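Hemin ABC transporter, periplasmic hemin-binding protein HutB (Vibrio cholerae, PDB 5KHL) probably binds hemin in the periplasm and delivers it to an ABC transporter of the inner membrane for uptake. Local coordinates at residues 25-35 / 113-123; 73-82 / 96-104. All coordinates share one frame; numbering follows the deposited sequence.

Contact 1: 25-35 / 113-123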
loop_
_atom_site.group_PDB
_atom_site.type_symbol
_atom_site.label_atom_id
_atom_site.label_comp_id
_atom_site.label_asym_id
_atom_site.label_seq_id
_atom_site.Cartn_x
_atom_site.Cartn_y
_atom_site.Cartn_z
ATOM N N ALA A 25 -6.493 -0.112 -2.632
ATOM C CA ALA A 25 -5.863 -0.608 -3.849
ATOM C C ALA A 25 -6.900 -0.858 -4.941
ATOM O O ALA A 25 -6.594 -0.740 -6.122
ATOM C CB ALA A 25 -5.081 -1.898 -3.565
ATOM N N VAL A 26 -8.127 -1.211 -4.552
ATOM C CA VAL A 26 -9.193 -1.336 -5.550
ATOM C C VAL A 26 -9.591 0.041 -6.092
ATOM O O VAL A 26 -9.648 0.258 -7.311
ATOM C CB VAL A 26 -10.445 -2.035 -4.979
ATOM C CG1 VAL A 26 -11.464 -2.249 -6.079
ATOM C CG2 VAL A 26 -10.070 -3.363 -4.337
ATOM N N THR A 27 -9.851 0.966 -5.173
ATOM C CA THR A 27 -10.324 2.295 -5.528
ATOM C C THR A 27 -9.395 3.038 -6.490
ATOM O O THR A 27 -9.869 3.651 -7.439
ATOM C CB THR A 27 -10.517 3.150 -4.265
ATOM O OG1 THR A 27 -11.479 2.517 -3.425
ATOM C CG2 THR A 27 -10.995 4.554 -4.611
ATOM N N GLU A 28 -8.084 2.980 -6.250
ATOM C CA GLU A 28 -7.148 3.745 -7.080
ATOM C C GLU A 28 -7.211 3.239 -8.524
ATOM O O GLU A 28 -7.271 4.035 -9.455
ATOM C CB GLU A 28 -5.699 3.710 -6.524
ATOM C CG GLU A 28 -5.079 2.333 -6.360
ATOM C CD GLU A 28 -3.540 2.330 -6.311
ATOM O OE1 GLU A 28 -2.912 3.289 -5.808
ATOM O OE2 GLU A 28 -2.955 1.332 -6.780
ATOM N N LEU A 29 -7.229 1.924 -8.704
ATOM C CA LEU A 29 -7.276 1.369 -10.040
ATOM C C LEU A 29 -8.608 1.725 -10.724
ATOM O O LEU A 29 -8.611 2.175 -11.875
ATOM C CB LEU A 29 -7.035 -0.149 -10.001
ATOM C CG LEU A 29 -5.629 -0.530 -9.499
ATOM C CD1 LEU A 29 -5.398 -2.026 -9.542
ATOM C CD2 LEU A 29 -4.547 0.188 -10.281
ATOM N N ILE A 30 -9.719 1.577 -10.001
ATOM C CA ILE A 30 -11.047 1.949 -10.512
ATOM C C ILE A 30 -11.065 3.400 -11.019
ATOM O O ILE A 30 -11.589 3.699 -12.097
ATOM C CB ILE A 30 -12.158 1.745 -9.429
ATOM C CG1 ILE A 30 -12.251 0.267 -9.042
ATOM C CG2 ILE A 30 -13.520 2.241 -9.934
ATOM C CD1 ILE A 30 -13.430 -0.085 -8.171
ATOM N N LEU A 31 -10.463 4.291 -10.246
ATOM C CA LEU A 31 -10.286 5.674 -10.666
ATOM C C LEU A 31 -9.325 5.772 -11.862
ATOM O O LEU A 31 -9.616 6.462 -12.837
ATOM C CB LEU A 31 -9.780 6.527 -9.490
ATOM C CG LEU A 31 -10.774 7.221 -8.544
ATOM C CD1 LEU A 31 -11.897 6.306 -8.105
ATOM C CD2 LEU A 31 -10.050 7.783 -7.315
ATOM N N ALA A 32 -8.194 5.068 -11.802
ATOM C CA ALA A 32 -7.169 5.180 -12.854
ATOM C C ALA A 32 -7.712 4.735 -14.188
ATOM O O ALA A 32 -7.310 5.239 -15.225
ATOM C CB ALA A 32 -5.929 4.373 -12.503
ATOM N N LEU A 33 -8.635 3.782 -14.152
ATOM C CA LEU A 33 -9.220 3.231 -15.377
ATOM C C LEU A 33 -10.429 4.061 -15.822
ATOM O O LEU A 33 -11.154 3.691 -16.747
ATOM C CB LEU A 33 -9.604 1.766 -15.155
ATOM C CG LEU A 33 -8.428 0.811 -14.913
ATOM C CD1 LEU A 33 -8.831 -0.460 -14.166
ATOM C CD2 LEU A 33 -7.771 0.460 -16.228
ATOM N N GLY A 34 -10.638 5.185 -15.143
ATOM C CA GLY A 34 -11.697 6.113 -15.485
ATOM C C GLY A 34 -13.097 5.687 -15.093
ATOM O O GLY A 34 -14.070 6.236 -15.608
ATOM N N ALA A 35 -13.217 4.741 -14.164
ATOM C CA ALA A 35 -14.533 4.172 -13.863
ATOM C C ALA A 35 -15.096 4.608 -12.518
ATOM O O ALA A 35 -15.830 3.854 -11.886
ATOM C CB ALA A 35 -14.480 2.643 -13.924
ATOM N N ARG A 113 -3.846 -7.164 -10.700
ATOM C CA ARG A 113 -4.927 -6.384 -10.111
ATOM C C ARG A 113 -5.574 -5.476 -11.154
ATOM O O ARG A 113 -6.800 -5.357 -11.216
ATOM C CB ARG A 113 -4.401 -5.566 -8.922
ATOM C CG ARG A 113 -5.463 -5.214 -7.865
ATOM C CD ARG A 113 -4.855 -5.123 -6.447
ATOM N NE ARG A 113 -3.766 -4.172 -6.415
ATOM C CZ ARG A 113 -2.498 -4.473 -6.182
ATOM N NH1 ARG A 113 -2.125 -5.716 -5.913
ATOM N NH2 ARG A 113 -1.606 -3.506 -6.211
ATOM N N ILE A 114 -4.746 -4.856 -11.990
ATOM C CA ILE A 114 -5.246 -3.979 -13.051
ATOM C C ILE A 114 -6.112 -4.777 -14.008
ATOM O O ILE A 114 -7.179 -4.313 -14.426
ATOM C CB ILE A 114 -4.090 -3.283 -13.827
ATOM C CG1 ILE A 114 -3.328 -2.320 -12.915
ATOM C CG2 ILE A 114 -4.616 -2.501 -15.041
ATOM C CD1 ILE A 114 -2.133 -1.679 -13.573
ATOM N N ASP A 115 -5.671 -5.991 -14.336
ATOM C CA ASP A 115 -6.452 -6.864 -15.217
ATOM C C ASP A 115 -7.779 -7.243 -14.575
ATOM O O ASP A 115 -8.818 -7.210 -15.232
ATOM C CB ASP A 115 -5.682 -8.148 -15.571
ATOM C CG ASP A 115 -4.655 -7.948 -16.647
ATOM O OD1 ASP A 115 -3.736 -8.782 -16.693
ATOM O OD2 ASP A 115 -4.756 -6.987 -17.440
ATOM N N GLN A 116 -7.723 -7.614 -13.294
ATOM C CA GLN A 116 -8.904 -8.096 -12.573
ATOM C C GLN A 116 -9.974 -7.020 -12.507
ATOM O O GLN A 116 -11.139 -7.299 -12.736
ATOM C CB GLN A 116 -8.537 -8.561 -11.162
ATOM C CG GLN A 116 -7.892 -9.957 -11.114
ATOM C CD GLN A 116 -7.203 -10.236 -9.787
ATOM O OE1 GLN A 116 -6.599 -9.349 -9.188
ATOM N NE2 GLN A 116 -7.298 -11.473 -9.321
ATOM N N ILE A 117 -9.552 -5.784 -12.250
ATOM C CA ILE A 117 -10.468 -4.642 -12.174
ATOM C C ILE A 117 -10.999 -4.197 -13.534
ATOM O O ILE A 117 -12.201 -3.960 -13.691
ATOM C CB ILE A 117 -9.793 -3.410 -11.501
ATOM C CG1 ILE A 117 -9.419 -3.704 -10.044
ATOM C CG2 ILE A 117 -10.688 -2.187 -11.616
ATOM C CD1 ILE A 117 -10.373 -4.651 -9.347
ATOM N N ALA A 118 -10.096 -4.058 -14.505
ATOM C CA ALA A 118 -10.460 -3.673 -15.876
ATOM C C ALA A 118 -11.549 -4.580 -16.435
ATOM O O ALA A 118 -12.458 -4.130 -17.146
ATOM C CB ALA A 118 -9.233 -3.705 -16.787
ATOM N N GLN A 119 -11.448 -5.863 -16.104
ATOM C CA GLN A 119 -12.448 -6.848 -16.497
ATOM C C GLN A 119 -13.827 -6.617 -15.830
ATOM O O GLN A 119 -14.859 -6.622 -16.501
ATOM C CB GLN A 119 -11.935 -8.252 -16.167
ATOM C CG GLN A 119 -12.758 -9.374 -16.764
ATOM C CD GLN A 119 -12.509 -10.707 -16.083
ATOM O OE1 GLN A 119 -12.998 -11.750 -16.528
ATOM N NE2 GLN A 119 -11.750 -10.677 -14.990
ATOM N N ILE A 120 -13.836 -6.418 -14.514
ATOM C CA ILE A 120 -15.080 -6.220 -13.772
ATOM C C ILE A 120 -15.765 -4.933 -14.202
ATOM O O ILE A 120 -16.981 -4.910 -14.412
ATOM C CB ILE A 120 -14.846 -6.185 -12.254
ATOM C CG1 ILE A 120 -14.180 -7.483 -11.778
ATOM C CG2 ILE A 120 -16.166 -5.952 -11.509
ATOM C CD1 ILE A 120 -13.315 -7.316 -10.519
ATOM N N THR A 121 -14.971 -3.877 -14.365
ATOM C CA THR A 121 -15.492 -2.555 -14.695
ATOM C C THR A 121 -15.600 -2.307 -16.203
ATOM O O THR A 121 -15.980 -1.214 -16.635
ATOM C CB THR A 121 -14.624 -1.462 -14.069
ATOM O OG1 THR A 121 -13.318 -1.501 -14.652
ATOM C CG2 THR A 121 -14.517 -1.684 -12.566
ATOM N N HIS A 122 -15.272 -3.334 -16.987
ATOM C CA HIS A 122 -15.364 -3.285 -18.438
ATOM C C HIS A 122 -14.557 -2.139 -19.038
ATOM O O HIS A 122 -15.006 -1.470 -19.970
ATOM C CB HIS A 122 -16.826 -3.182 -18.863
ATOM C CG HIS A 122 -17.715 -4.194 -18.204
ATOM N ND1 HIS A 122 -17.599 -5.548 -18.435
ATOM C CD2 HIS A 122 -18.731 -4.048 -17.322
ATOM C CE1 HIS A 122 -18.508 -6.194 -17.725
ATOM N NE2 HIS A 122 -19.208 -5.307 -17.041
ATOM N N THR A 123 -13.359 -1.924 -18.507
ATOM C CA THR A 123 -12.463 -0.913 -19.052
ATOM C C THR A 123 -11.142 -1.541 -19.519
ATOM O O THR A 123 -10.078 -0.936 -19.374
ATOM C CB THR A 123 -12.168 0.206 -18.021
ATOM O OG1 THR A 123 -11.508 -0.354 -16.882
ATOM C CG2 THR A 123 -13.457 0.888 -17.567
#

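Contact 2: 73-82 / 96-104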
loop_
_atom_site.group_PDB
_atom_site.type_symbol
_atom_site.label_atom_id
_atom_site.label_comp_id
_atom_site.label_asym_id
_atom_site.label_seq_id
_atom_site.Cartn_x
_atom_site.Cartn_y
_atom_site.Cartn_z
ATOM N N PRO A 73 -25.963 -2.658 -4.389
ATOM C CA PRO A 73 -24.770 -2.743 -5.221
ATOM C C PRO A 73 -24.873 -3.935 -6.164
ATOM O O PRO A 73 -25.741 -4.787 -5.977
ATOM C CB PRO A 73 -23.650 -2.934 -4.193
ATOM C CG PRO A 73 -24.292 -3.730 -3.137
ATOM C CD PRO A 73 -25.744 -3.300 -3.079
ATOM N N THR A 74 -24.009 -3.990 -7.171
ATOM C CA THR A 74 -23.936 -5.147 -8.051
ATOM C C THR A 74 -22.634 -5.903 -7.820
ATOM O O THR A 74 -22.536 -7.106 -8.081
ATOM C CB THR A 74 -24.037 -4.727 -9.503
ATOM O OG1 THR A 74 -22.920 -3.890 -9.822
ATOM C CG2 THR A 74 -25.322 -3.939 -9.707
ATOM N N HIS A 75 -21.638 -5.185 -7.319
ATOM C CA HIS A 75 -20.350 -5.772 -7.024
ATOM C C HIS A 75 -19.852 -5.335 -5.664
ATOM O O HIS A 75 -20.085 -4.194 -5.227
ATOM C CB HIS A 75 -19.324 -5.378 -8.082
ATOM C CG HIS A 75 -19.681 -5.818 -9.461
ATOM N ND1 HIS A 75 -19.142 -6.941 -10.055
ATOM C CD2 HIS A 75 -20.529 -5.287 -10.377
ATOM C CE1 HIS A 75 -19.643 -7.085 -11.268
ATOM N NE2 HIS A 75 -20.487 -6.090 -11.486
ATOM N N LEU A 76 -19.189 -6.264 -4.991
ATOM C CA LEU A 76 -18.355 -5.937 -3.855
ATOM C C LEU A 76 -16.990 -6.446 -4.214
ATOM O O LEU A 76 -16.801 -7.653 -4.394
ATOM C CB LEU A 76 -18.839 -6.577 -2.560
ATOM C CG LEU A 76 -17.805 -6.577 -1.434
ATOM C CD1 LEU A 76 -17.492 -5.155 -0.961
ATOM C CD2 LEU A 76 -18.261 -7.420 -0.274
ATOM N N ILE A 77 -16.044 -5.522 -4.340
ATOM C CA ILE A 77 -14.706 -5.862 -4.760
ATOM C C ILE A 77 -13.717 -5.558 -3.646
ATOM O O ILE A 77 -13.648 -4.438 -3.145
ATOM C CB ILE A 77 -14.304 -5.091 -6.044
ATOM C CG1 ILE A 77 -15.319 -5.321 -7.157
ATOM C CG2 ILE A 77 -12.928 -5.517 -6.533
ATOM C CD1 ILE A 77 -15.153 -4.356 -8.328
ATOM N N GLY A 78 -12.916 -6.546 -3.283
ATOM C CA GLY A 78 -11.849 -6.292 -2.339
ATOM C C GLY A 78 -10.875 -7.441 -2.250
ATOM O O GLY A 78 -10.896 -8.354 -3.085
ATOM N N SER A 79 -10.011 -7.392 -1.241
ATOM C CA SER A 79 -9.009 -8.431 -1.047
ATOM C C SER A 79 -9.629 -9.634 -0.364
ATOM O O SER A 79 -10.795 -9.619 -0.006
ATOM C CB SER A 79 -7.837 -7.922 -0.220
ATOM O OG SER A 79 -8.202 -7.809 1.139
ATOM N N ASP A 80 -8.832 -10.676 -0.172
ATOM C CA ASP A 80 -9.321 -11.898 0.447
ATOM C C ASP A 80 -9.546 -11.696 1.934
ATOM O O ASP A 80 -9.899 -12.623 2.642
ATOM C CB ASP A 80 -8.340 -13.050 0.220
ATOM C CG ASP A 80 -7.003 -12.812 0.895
ATOM O OD1 ASP A 80 -6.712 -11.652 1.268
ATOM O OD2 ASP A 80 -6.238 -13.781 1.048
ATOM N N GLU A 81 -9.310 -10.477 2.398
ATOM C CA GLU A 81 -9.553 -10.113 3.785
ATOM C C GLU A 81 -10.968 -9.549 4.022
ATOM O O GLU A 81 -11.362 -9.330 5.169
ATOM C CB GLU A 81 -8.518 -9.093 4.246
ATOM C CG GLU A 81 -7.155 -9.670 4.468
ATOM C CD GLU A 81 -6.158 -8.610 4.882
ATOM O OE1 GLU A 81 -5.169 -8.967 5.558
ATOM O OE2 GLU A 81 -6.369 -7.419 4.550
ATOM N N MET A 82 -11.703 -9.278 2.944
ATOM C CA MET A 82 -13.070 -8.813 3.076
ATOM C C MET A 82 -13.789 -9.802 3.954
ATOM O O MET A 82 -13.577 -11.006 3.827
ATOM C CB MET A 82 -13.788 -8.714 1.735
ATOM C CG MET A 82 -13.404 -7.560 0.873
ATOM S SD MET A 82 -14.572 -7.525 -0.478
ATOM C CE MET A 82 -14.217 -9.080 -1.331
ATOM N N ILE A 96 -25.271 -10.340 -5.241
ATOM C CA ILE A 96 -24.157 -9.413 -5.408
ATOM C C ILE A 96 -22.884 -10.159 -5.833
ATOM O O ILE A 96 -22.486 -11.136 -5.189
ATOM C CB ILE A 96 -23.843 -8.640 -4.106
ATOM C CG1 ILE A 96 -25.120 -8.301 -3.312
ATOM C CG2 ILE A 96 -22.999 -7.420 -4.419
ATOM C CD1 ILE A 96 -25.846 -7.073 -3.768
ATOM N N GLN A 97 -22.232 -9.704 -6.899
ATOM C CA GLN A 97 -20.937 -10.276 -7.267
ATOM C C GLN A 97 -19.877 -9.899 -6.224
ATOM O O GLN A 97 -19.586 -8.715 -6.005
ATOM C CB GLN A 97 -20.496 -9.819 -8.662
ATOM C CG GLN A 97 -20.844 -10.777 -9.798
ATOM C CD GLN A 97 -19.929 -10.607 -11.012
ATOM O OE1 GLN A 97 -18.767 -11.024 -10.998
ATOM N NE2 GLN A 97 -20.454 -9.990 -12.065
ATOM N N VAL A 98 -19.302 -10.907 -5.577
ATOM C CA VAL A 98 -18.271 -10.651 -4.586
ATOM C C VAL A 98 -16.909 -11.056 -5.154
ATOM O O VAL A 98 -16.572 -12.242 -5.211
ATOM C CB VAL A 98 -18.563 -11.391 -3.256
ATOM C CG1 VAL A 98 -17.490 -11.091 -2.234
ATOM C CG2 VAL A 98 -19.932 -10.985 -2.703
ATOM N N ASN A 99 -16.146 -10.050 -5.590
ATOM C CA ASN A 99 -14.862 -10.263 -6.250
ATOM C C ASN A 99 -13.669 -10.096 -5.340
ATOM O O ASN A 99 -13.314 -8.981 -4.962
ATOM C CB ASN A 99 -14.690 -9.309 -7.423
ATOM C CG ASN A 99 -15.831 -9.367 -8.373
ATOM O OD1 ASN A 99 -16.036 -10.376 -9.052
ATOM N ND2 ASN A 99 -16.603 -8.285 -8.436
ATOM N N VAL A 100 -13.051 -11.216 -5.006
ATOM C CA VAL A 100 -11.774 -11.215 -4.333
ATOM C C VAL A 100 -10.690 -11.006 -5.385
ATOM O O VAL A 100 -10.713 -11.610 -6.467
ATOM C CB VAL A 100 -11.546 -12.511 -3.549
ATOM C CG1 VAL A 100 -10.098 -12.574 -3.003
ATOM C CG2 VAL A 100 -12.593 -12.622 -2.433
ATOM N N ILE A 101 -9.742 -10.149 -5.044
ATOM C CA ILE A 101 -8.866 -9.533 -6.011
ATOM C C ILE A 101 -7.445 -9.603 -5.452
ATOM O O ILE A 101 -7.283 -9.858 -4.263
ATOM C CB ILE A 101 -9.376 -8.082 -6.279
ATOM C CG1 ILE A 101 -9.565 -7.853 -7.764
ATOM C CG2 ILE A 101 -8.560 -6.993 -5.548
ATOM C CD1 ILE A 101 -10.709 -8.630 -8.302
ATOM N N ASN A 102 -6.417 -9.387 -6.280
ATOM C CA ASN A 102 -5.023 -9.572 -5.842
ATOM C C ASN A 102 -4.584 -8.671 -4.684
ATOM O O ASN A 102 -4.891 -7.499 -4.674
ATOM C CB ASN A 102 -4.063 -9.347 -7.018
ATOM C CG ASN A 102 -2.599 -9.665 -6.662
ATOM O OD1 ASN A 102 -1.901 -8.845 -6.048
ATOM N ND2 ASN A 102 -2.133 -10.860 -7.058
ATOM N N SER A 103 -3.824 -9.206 -3.733
ATOM C CA SER A 103 -3.189 -8.348 -2.736
ATOM C C SER A 103 -1.727 -8.720 -2.378
ATOM O O SER A 103 -1.325 -8.502 -1.231
ATOM C CB SER A 103 -4.040 -8.304 -1.455
ATOM O OG SER A 103 -4.422 -9.589 -1.008
ATOM N N ASP A 104 -0.950 -9.257 -3.336
ATOM C CA ASP A 104 0.522 -9.409 -3.198
ATOM C C ASP A 104 1.240 -8.103 -2.995
ATOM O O ASP A 104 0.754 -7.052 -3.382
ATOM C CB ASP A 104 1.207 -10.005 -4.446
ATOM C CG ASP A 104 0.525 -11.197 -4.975
ATOM O OD1 ASP A 104 -0.024 -11.981 -4.176
ATOM O OD2 ASP A 104 0.557 -11.358 -6.207
#

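Contact 1: 25-35 / 113-123
R113, a charged residue, meets helix 25-32 with the aliphatic part of its chain: L29 CD1 rests 3.6 Å from R113 CG, and the two side chains cross at about a right angle. With CG anti to the backbone N (chi1 -154°) and further bends at chi2 and chi3, the arginine chain brings NE within 3.9 Å of A25 CB, a methyl small enough to admit it. The contact buries this NE without giving it a polar partner, while E28 OE2 stays 5.1 Å from R113 NH2, too far for a salt bridge but near enough that the opposite charges may favour each other. L29 also sends its other branch to I114, CD2 to CG1 at 3.8 Å.

Helices 24-32 and 107-120 lie together on one side of the parallel sheet of this alpha/beta lobe, their segments crossing at -62°, with V26, I30 and I117 also touching its strands. Beta-branched I117 fills the angle between the helices: its branch methyl CG2 meets L33 CD1 at 3.6 Å and I30 CG1 at 3.9 Å.

Both helices finish in Schellman motifs. The turn at G34 brings A35 CB, a single small methyl, onto T121 CB, and the turn at H122 brings T123 back against L33 and A35. T121 OG1 donates to I117 O from above the carbonyl plane and accepts from T123 OG1 at 3.1 Å; that second hydroxyl lies against L33 CB.

Contact 2: 73-82 / 96-104
Backbone hydrogen bonds join strands 75-78 and 97-100 in parallel register, H75 beside Q97 and I77 beside N99. T74, L76 and G78 supply the rungs: T74 O accepts from Q97 N, L76 N donates to Q97 O at 2.7 Å and L76 O accepts from N99 N, then G78 N bonds to N99 O. The last rung, I101 N to G78 O, is weak. CA-H...O contacts, such as V100 CA to G78 O, add to the ladder.

Among polar side chains, N99 ND2 donates to H75 ND1 over 3.3 Å, approaching in the plane of the ring; the near-coplanar amide and imidazole (25° apart) suit this bond. Q97 runs alongside this ring, its amide turned 54° from it.

Apolar packing closes the P73 end and the L76 and V98 face. I96 CD1 touches P73 CG at 3.7 Å, and M82 CE reaches V98 CG1 at 3.9 Å. G78, with no side chain, lets M82 CG come close.

The pair belongs to a beta-alpha-beta unit with helix 85-93, which L76, I96 and V98 touch. Strand 19-21 flanks 75-78 on the side away from 97-100, an outermost strand, while H75 and I77 pack on I120 of helix 107-120.

Contact 1 is the more buried of the two, a helix-helix interface built mainly from aliphatic side chains, with R113 and two threonines at its ends; contact 2 is partly buried, and its strand 97-100 borders the sheet, leaving Q97 and V100 exposed. Accordingly, contact 2 relies on a directional backbone ladder, whereas contact 1 relies on shape. They share one lobe and their centres lie 12 Å apart. Strand 97-100 leads along the chain into helix 107-120, and the two contacts meet there: Q116 OE1 probably accepts a hydrogen bond from N102 N, Q116 CB packs on I101 CD1, and R113 CD lies against N102 O. I77 bridges them as well, touching V26 and I117 from the sheet.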